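Local atomic coordinates of GCN5-related N-acetyltransferase (Anabaena variabilis, PDB entry 2OZG), a protein that binds coenzyme A and belongs to the GCN5-related acetyltransferases, probably transferring acetyl groups to amine substrates such as aminoglycosides. Residues G69-G73 / G74-P78; L237-P240 / A241-F245; S358-P362 / R363-L367. One frame throughout, in Å; residues are numbered along the deposited sequence.

Interaction 1 (G69-G73 / G74-P78). With ACT (acetate ion), chain B.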
loop_
_atom_site.group_PDB
_atom_site.type_symbol
_atom_site.label_atom_id
_atom_site.label_comp_id
_atom_site.label_asym_id
_atom_site.label_seq_id
_atom_site.Cartn_x
_atom_site.Cartn_y
_atom_site.Cartn_z
ATOM N N GLY A 69 2.206 1.491 42.659
ATOM C CA GLY A 69 0.964 0.901 43.086
ATOM C C GLY A 69 0.070 0.695 41.900
ATOM O O GLY A 69 0.298 1.269 40.809
ATOM N N GLN A 70 -0.968 -0.103 42.129
ATOM C CA GLN A 70 -1.973 -0.382 41.110
ATOM C C GLN A 70 -3.339 -0.413 41.801
ATOM O O GLN A 70 -3.476 -1.005 42.875
ATOM C CB GLN A 70 -1.710 -1.732 40.435
ATOM C CG GLN A 70 -2.364 -1.832 39.104
ATOM C CD GLN A 70 -1.914 -2.961 38.280
ATOM O OE1 GLN A 70 -1.464 -3.985 38.797
ATOM N NE2 GLN A 70 -2.147 -2.853 36.947
ATOM N N TRP A 71 -4.338 0.212 41.174
ATOM C CA TRP A 71 -5.676 0.266 41.753
ATOM C C TRP A 71 -6.571 -0.941 41.366
ATOM O O TRP A 71 -6.959 -1.060 40.213
ATOM C CB TRP A 71 -6.325 1.593 41.394
ATOM C CG TRP A 71 -5.594 2.786 41.938
ATOM C CD1 TRP A 71 -4.643 3.519 41.271
ATOM C CD2 TRP A 71 -5.728 3.404 43.228
ATOM N NE1 TRP A 71 -4.182 4.516 42.053
ATOM C CE2 TRP A 71 -4.818 4.480 43.264
ATOM C CE3 TRP A 71 -6.536 3.175 44.342
ATOM C CZ2 TRP A 71 -4.712 5.345 44.375
ATOM C CZ3 TRP A 71 -6.382 3.978 45.449
ATOM C CH2 TRP A 71 -5.502 5.053 45.460
ATOM N N TRP A 72 -6.889 -1.817 42.334
ATOM C CA TRP A 72 -7.727 -3.005 42.101
ATOM C C TRP A 72 -8.909 -2.917 43.070
ATOM O O TRP A 72 -8.714 -2.849 44.294
ATOM C CB TRP A 72 -6.935 -4.318 42.343
ATOM C CG TRP A 72 -5.759 -4.522 41.375
ATOM C CD1 TRP A 72 -4.401 -4.339 41.620
ATOM C CD2 TRP A 72 -5.883 -4.818 39.985
ATOM N NE1 TRP A 72 -3.683 -4.616 40.457
ATOM C CE2 TRP A 72 -4.587 -4.894 39.448
ATOM C CE3 TRP A 72 -6.993 -5.113 39.157
ATOM C CZ2 TRP A 72 -4.373 -5.200 38.115
ATOM C CZ3 TRP A 72 -6.790 -5.367 37.855
ATOM C CH2 TRP A 72 -5.495 -5.418 37.329
ATOM N N GLY A 73 -10.107 -2.925 42.515
ATOM C CA GLY A 73 -11.325 -2.802 43.249
ATOM C C GLY A 73 -11.312 -1.530 44.103
ATOM O O GLY A 73 -11.867 -1.506 45.180
ATOM N N GLY A 74 -10.615 -0.513 43.631
ATOM C CA GLY A 74 -10.566 0.765 44.292
ATOM C C GLY A 74 -9.630 0.906 45.453
ATOM O O GLY A 74 -9.711 1.901 46.161
ATOM N N GLN A 75 -8.758 -0.077 45.655
ATOM C CA GLN A 75 -7.756 -0.042 46.704
ATOM C C GLN A 75 -6.404 -0.045 46.033
ATOM O O GLN A 75 -6.219 -0.682 44.998
ATOM C CB GLN A 75 -7.881 -1.288 47.564
ATOM C CG GLN A 75 -9.201 -1.383 48.346
ATOM C CD GLN A 75 -9.391 -0.256 49.329
ATOM O OE1 GLN A 75 -8.491 0.085 50.106
ATOM N NE2 GLN A 75 -10.555 0.343 49.289
ATOM N N ARG A 76 -5.460 0.680 46.597
ATOM C CA ARG A 76 -4.136 0.703 46.035
ATOM C C ARG A 76 -3.366 -0.522 46.548
ATOM O O ARG A 76 -3.151 -0.651 47.742
ATOM C CB ARG A 76 -3.381 1.934 46.471
ATOM C CG ARG A 76 -2.037 2.076 45.823
ATOM C CD ARG A 76 -1.201 3.006 46.700
ATOM N NE ARG A 76 0.143 3.256 46.184
ATOM C CZ ARG A 76 1.237 2.560 46.494
ATOM N NH1 ARG A 76 1.216 1.574 47.368
ATOM N NH2 ARG A 76 2.392 2.923 45.971
ATOM N N VAL A 77 -2.921 -1.376 45.634
ATOM C CA VAL A 77 -2.115 -2.509 45.985
ATOM C C VAL A 77 -0.672 -2.191 45.586
ATOM O O VAL A 77 -0.441 -1.801 44.430
ATOM C CB VAL A 77 -2.571 -3.713 45.181
ATOM C CG1 VAL A 77 -1.831 -4.951 45.587
ATOM C CG2 VAL A 77 -4.104 -3.894 45.317
ATOM N N PRO A 78 0.292 -2.277 46.527
ATOM C CA PRO A 78 1.687 -2.074 46.125
ATOM C C PRO A 78 2.055 -2.998 44.979
ATOM O O PRO A 78 1.694 -4.172 44.983
ATOM C CB PRO A 78 2.477 -2.426 47.370
ATOM C CG PRO A 78 1.537 -2.213 48.515
ATOM C CD PRO A 78 0.189 -2.555 47.967
HETATM C C ACT B . 5.009 1.034 47.201
HETATM O O ACT B . 4.077 0.900 48.083
HETATM O OXT ACT B . 5.401 2.217 46.928
HETATM C CH3 ACT B . 5.646 -0.136 46.483
HETATM O O HOH W 1 -12.776 -0.502 47.338
#

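Interaction 2 (L237-P240 / A241-F245)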
loop_
_atom_site.group_PDB
_atom_site.type_symbol
_atom_site.label_atom_id
_atom_site.label_comp_id
_atom_site.label_asym_id
_atom_site.label_seq_id
_atom_site.Cartn_x
_atom_site.Cartn_y
_atom_site.Cartn_z
ATOM N N LEU A 237 -13.710 13.173 34.429
ATOM C CA LEU A 237 -14.374 12.726 35.664
ATOM C C LEU A 237 -15.892 12.802 35.606
ATOM O O LEU A 237 -16.567 12.179 36.421
ATOM C CB LEU A 237 -13.880 13.477 36.888
ATOM C CG LEU A 237 -12.388 13.385 37.185
ATOM C CD1 LEU A 237 -12.053 14.218 38.418
ATOM C CD2 LEU A 237 -11.967 11.936 37.379
ATOM N N SER A 238 -16.422 13.502 34.607
ATOM C CA SER A 238 -17.843 13.747 34.509
ATOM C C SER A 238 -18.223 13.845 33.045
ATOM O O SER A 238 -17.361 14.018 32.192
ATOM C CB SER A 238 -18.160 15.081 35.187
ATOM O OG SER A 238 -17.577 16.145 34.442
ATOM N N ASN A 239 -19.515 13.774 32.774
ATOM C CA ASN A 239 -20.005 13.893 31.407
ATOM C C ASN A 239 -19.707 15.244 30.739
ATOM O O ASN A 239 -19.391 15.282 29.555
ATOM C CB ASN A 239 -21.497 13.591 31.355
ATOM C CG ASN A 239 -22.012 13.579 29.938
ATOM O OD1 ASN A 239 -21.418 12.970 29.002
ATOM N ND2 ASN A 239 -23.089 14.270 29.763
ATOM N N PRO A 240 -19.868 16.368 31.476
ATOM C CA PRO A 240 -19.445 17.653 30.889
ATOM C C PRO A 240 -17.950 17.638 30.462
ATOM O O PRO A 240 -17.595 18.274 29.495
ATOM C CB PRO A 240 -19.686 18.622 32.012
ATOM C CG PRO A 240 -20.823 17.998 32.781
ATOM C CD PRO A 240 -20.519 16.564 32.773
ATOM N N ALA A 241 -17.098 16.909 31.185
ATOM C CA ALA A 241 -15.685 16.806 30.782
ATOM C C ALA A 241 -15.585 15.976 29.523
ATOM O O ALA A 241 -14.801 16.312 28.654
ATOM C CB ALA A 241 -14.815 16.237 31.884
ATOM N N VAL A 242 -16.393 14.915 29.414
ATOM C CA VAL A 242 -16.385 14.080 28.211
ATOM C C VAL A 242 -16.848 14.855 26.983
ATOM O O VAL A 242 -16.169 14.823 25.966
ATOM C CB VAL A 242 -17.172 12.742 28.327
ATOM C CG1 VAL A 242 -17.049 11.951 27.024
ATOM C CG2 VAL A 242 -16.671 11.883 29.477
ATOM N N GLN A 243 -17.961 15.583 27.078
ATOM C CA GLN A 243 -18.450 16.398 25.937
ATOM C C GLN A 243 -17.432 17.448 25.510
ATOM O O GLN A 243 -17.236 17.739 24.315
ATOM C CB GLN A 243 -19.757 17.102 26.279
ATOM C CG GLN A 243 -20.935 16.185 26.547
ATOM C CD GLN A 243 -21.363 15.263 25.349
ATOM O OE1 GLN A 243 -20.976 15.482 24.197
ATOM N NE2 GLN A 243 -22.204 14.248 25.645
ATOM N N SER A 244 -16.782 18.015 26.505
ATOM C CA SER A 244 -15.779 19.057 26.313
ATOM C C SER A 244 -14.527 18.508 25.638
ATOM O O SER A 244 -13.951 19.118 24.763
ATOM C CB SER A 244 -15.509 19.738 27.659
ATOM O OG SER A 244 -16.661 20.506 28.104
ATOM N N PHE A 245 -14.158 17.290 26.008
ATOM C CA PHE A 245 -13.055 16.581 25.403
ATOM C C PHE A 245 -13.276 16.390 23.906
ATOM O O PHE A 245 -12.459 16.791 23.083
ATOM C CB PHE A 245 -13.000 15.238 26.132
ATOM C CG PHE A 245 -12.027 14.231 25.591
ATOM C CD1 PHE A 245 -10.721 14.175 26.066
ATOM C CD2 PHE A 245 -12.460 13.217 24.714
ATOM C CE1 PHE A 245 -9.825 13.147 25.601
ATOM C CE2 PHE A 245 -11.586 12.253 24.234
ATOM C CZ PHE A 245 -10.263 12.204 24.712
#

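Interaction 3 (S358-P362 / R363-L367)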
loop_
_atom_site.group_PDB
_atom_site.type_symbol
_atom_site.label_atom_id
_atom_site.label_comp_id
_atom_site.label_asym_id
_atom_site.label_seq_id
_atom_site.Cartn_x
_atom_site.Cartn_y
_atom_site.Cartn_z
ATOM N N SER A 358 -9.785 -9.730 37.003
ATOM C CA SER A 358 -11.054 -9.751 36.290
ATOM C C SER A 358 -10.918 -9.654 34.792
ATOM O O SER A 358 -11.861 -9.295 34.114
ATOM C CB SER A 358 -12.016 -8.618 36.747
ATOM O OG SER A 358 -11.879 -8.447 38.111
ATOM N N LEU A 359 -9.767 -10.001 34.235
ATOM C CA LEU A 359 -9.652 -10.006 32.781
ATOM C C LEU A 359 -10.598 -11.057 32.198
ATOM O O LEU A 359 -11.279 -10.815 31.181
ATOM C CB LEU A 359 -8.193 -10.345 32.365
ATOM C CG LEU A 359 -7.959 -10.348 30.860
ATOM C CD1 LEU A 359 -8.296 -9.025 30.223
ATOM C CD2 LEU A 359 -6.533 -10.759 30.530
ATOM N N PHE A 360 -10.537 -12.263 32.774
ATOM C CA PHE A 360 -11.409 -13.373 32.417
ATOM C C PHE A 360 -12.150 -13.837 33.629
ATOM O O PHE A 360 -11.618 -13.771 34.760
ATOM C CB PHE A 360 -10.575 -14.519 31.810
ATOM C CG PHE A 360 -9.929 -14.121 30.511
ATOM C CD1 PHE A 360 -10.709 -13.782 29.441
ATOM C CD2 PHE A 360 -8.553 -14.061 30.384
ATOM C CE1 PHE A 360 -10.127 -13.392 28.215
ATOM C CE2 PHE A 360 -7.980 -13.687 29.189
ATOM C CZ PHE A 360 -8.754 -13.340 28.124
ATOM N N THR A 361 -13.392 -14.286 33.407
ATOM C CA THR A 361 -14.247 -14.761 34.469
ATOM C C THR A 361 -13.857 -16.158 34.826
ATOM O O THR A 361 -13.155 -16.828 34.064
ATOM C CB THR A 361 -15.736 -14.834 34.049
ATOM O OG1 THR A 361 -15.883 -15.760 32.938
ATOM C CG2 THR A 361 -16.293 -13.460 33.703
ATOM N N PRO A 362 -14.242 -16.599 36.036
ATOM C CA PRO A 362 -13.970 -17.971 36.376
ATOM C C PRO A 362 -14.392 -18.973 35.343
ATOM O O PRO A 362 -13.633 -19.898 35.055
ATOM C CB PRO A 362 -14.700 -18.151 37.748
ATOM C CG PRO A 362 -14.571 -16.844 38.380
ATOM C CD PRO A 362 -14.725 -15.823 37.205
ATOM N N ARG A 363 -15.597 -18.810 34.803
ATOM C CA ARG A 363 -16.113 -19.686 33.761
ATOM C C ARG A 363 -15.172 -19.712 32.565
ATOM O O ARG A 363 -14.880 -20.773 32.023
ATOM C CB ARG A 363 -17.463 -19.161 33.271
ATOM C CG ARG A 363 -18.187 -20.141 32.389
ATOM C CD ARG A 363 -19.388 -19.511 31.702
ATOM N NE ARG A 363 -19.037 -18.435 30.771
ATOM C CZ ARG A 363 -18.790 -18.617 29.473
ATOM N NH1 ARG A 363 -18.833 -19.829 28.937
ATOM N NH2 ARG A 363 -18.493 -17.574 28.706
ATOM N N GLN A 364 -14.738 -18.534 32.139
ATOM C CA GLN A 364 -13.783 -18.407 31.020
ATOM C C GLN A 364 -12.427 -19.052 31.336
ATOM O O GLN A 364 -11.800 -19.614 30.478
ATOM C CB GLN A 364 -13.565 -16.931 30.660
ATOM C CG GLN A 364 -14.772 -16.336 29.871
ATOM C CD GLN A 364 -14.635 -14.875 29.666
ATOM O OE1 GLN A 364 -14.273 -14.112 30.604
ATOM N NE2 GLN A 364 -14.908 -14.436 28.432
ATOM N N LEU A 365 -11.966 -18.927 32.565
ATOM C CA LEU A 365 -10.720 -19.567 32.978
ATOM C C LEU A 365 -10.867 -21.120 33.080
ATOM O O LEU A 365 -9.961 -21.898 32.735
ATOM C CB LEU A 365 -10.243 -18.933 34.273
ATOM C CG LEU A 365 -9.819 -17.460 34.146
ATOM C CD1 LEU A 365 -9.607 -16.766 35.502
ATOM C CD2 LEU A 365 -8.530 -17.320 33.246
ATOM N N GLN A 366 -12.040 -21.572 33.479
ATOM C CA GLN A 366 -12.321 -22.967 33.500
ATOM C C GLN A 366 -12.266 -23.530 32.093
ATOM O O GLN A 366 -11.644 -24.561 31.841
ATOM C CB GLN A 366 -13.703 -23.220 34.066
ATOM C CG GLN A 366 -14.017 -24.685 34.200
ATOM C CD GLN A 366 -15.440 -24.930 34.671
ATOM O OE1 GLN A 366 -16.404 -24.280 34.212
ATOM N NE2 GLN A 366 -15.579 -25.854 35.587
ATOM N N LEU A 367 -12.933 -22.847 31.183
ATOM C CA LEU A 367 -13.033 -23.285 29.791
ATOM C C LEU A 367 -11.698 -23.355 29.061
ATOM O O LEU A 367 -11.557 -24.135 28.144
ATOM C CB LEU A 367 -13.962 -22.343 29.043
ATOM C CG LEU A 367 -14.087 -22.546 27.533
ATOM C CD1 LEU A 367 -14.758 -23.862 27.242
ATOM C CD2 LEU A 367 -14.868 -21.394 26.930
HETATM O O HOH W 2 -13.840 -11.343 30.307
#

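Interaction 1 (G69-G73 / G74-P78)
Strands 69-72 and 75-78 run antiparallel, their short axes 4.4 Å apart at closest and inclined at 141°, with Gln70-Val77 and Trp72-Gln75 as hydrogen-bonded pairs. They form the tip of a beta hairpin, closed by a type I' turn from Trp72 to Gln75 whose central residues, Gly73 and Gly74, both have positive phi, a conformation that favours glycine. Trp71 and Arg76, a non-hydrogen-bonded pair, share one face of the hairpin. Arg76 CB sits over the six-membered ring of Trp71, 3.8 Å from its centroid and 13° off the normal, a CH-pi contact. The guanidinium stands nearly perpendicular to the indole. With Arg76 CG anti to the backbone N (chi1 -175°) and the chain extended, it passes over Gly69, where a CB would collide with Arg76 NE. That NE forms a salt bridge with Asp183, while Arg76 NH1 donates at 3.0 Å to O of an acetate ion, probably from the crystallisation liquor. On the opposite face, Val77 CG2 meets the indole edge of Trp72 at CD1, 3.7 Å away. Gln70 NE2 bonds to Gly180 O, and Gln70 OE1 accepts from Trp72 NE1 at 2.8 Å, the donor lying above the amide plane rather than on a lone pair.

Interaction 2 (L237-P240 / A241-F245)
Pro240 O is gripped twice by Ser244, whose OG lies 2.8 Å and whose N lies 3.1 Å from it, the two donors reaching the carbonyl from opposite faces of its plane. This is the first turn of helix 239-250, the crossover of the beta-alpha-beta unit of strands 227-236 and 258-263 in the second acetyltransferase domain, with Ser238 at the N-cap. OG of Ser244 can join the backbone bond because it stands beside its own N (chi1 -68°), turned back toward the preceding turn; it also bonds to Leu154 N. Replacing Ser244 with an alanine would probably cost Pro240 O its second donor and leave Leu154 N without this acceptor. The side-chain cap is weak, Ser238 OG accepting from Ala241 N over 3.4 Å, and this OG has a stronger partner in Gln213 OE1. Backbone bonds carry the first turn: Val242 N to Ser238 O at 3.1 Å, and Gln243 N to Asn239 O at 2.9 Å with 171° at the hydrogen. Ala241 and Val242 rest on Thr236 of the preceding strand, whereas Asn239 packs against Thr368 of the second subunit. Val242 CG2 lies 3.5 Å from Ser238 O.

Interaction 3 (S358-P362 / R363-L367)
Gln364 folds back over Thr361 along its whole side chain, at the start of helix 362-367, which follows the loop after helix 349-357 in the sterol carrier protein-like domain. Its CB lies 3.4 Å from Thr361 O. CG, beside the backbone N of Gln364 rather than anti to it (chi1 -76°), comes 3.3 Å from Thr361 OG1, and CD passes the same hydroxyl. At the tip, OE1 accepts from Thr361 N at 2.9 Å, almost straight at 173°, with the donor in the carbonyl plane on a lone pair. In return Gln364 N donates to Thr361 OG1 at 3.1 Å. These reciprocal bonds are a capping box, with Thr361 as N-cap. The edge of the Phe360 ring also meets OE1, through CD1, the ring and amide planes being 78° apart. A water lies 2.8 Å from OE1 and equally near Leu359 O. Phe360 CB touches Leu365 CD2 at 3.8 Å, from the two positions of a hydrophobic staple. Glu388 of the second subunit bonds to Thr361 OG1 through OE2 and forms a salt bridge with Arg363 NH2 through OE1. The box thus gives Gln364 N, in the first turn, a side-chain acceptor and holds the N-H of the N-cap residue in return, while a carboxylate from across the interface is probably favoured by the arginine and the positive end of the helix dipole.

How the interactions relate
The three contacts follow one another along the chain and do not touch. Interactions 1 and 3 are nearest, about 5 Å between closest atoms, and His179 joins them: its ND1 bonds to Gly73 N and its NE2 to Ser358 OG. Interaction 2 lies farther off, its centre about 25 Å from that of interaction 1 and about 33 Å from that of interaction 3; helix 165-177 touches both Trp71 and Leu237. Between subunits, however, interactions 2 and 3 approach, for Leu367 packs on Ser238 of the second subunit. All three lie away from the coenzyme A site, although strand 75-87, which begins in interaction 1, carries the CoA-binding Val85 and Ile87 toward its end.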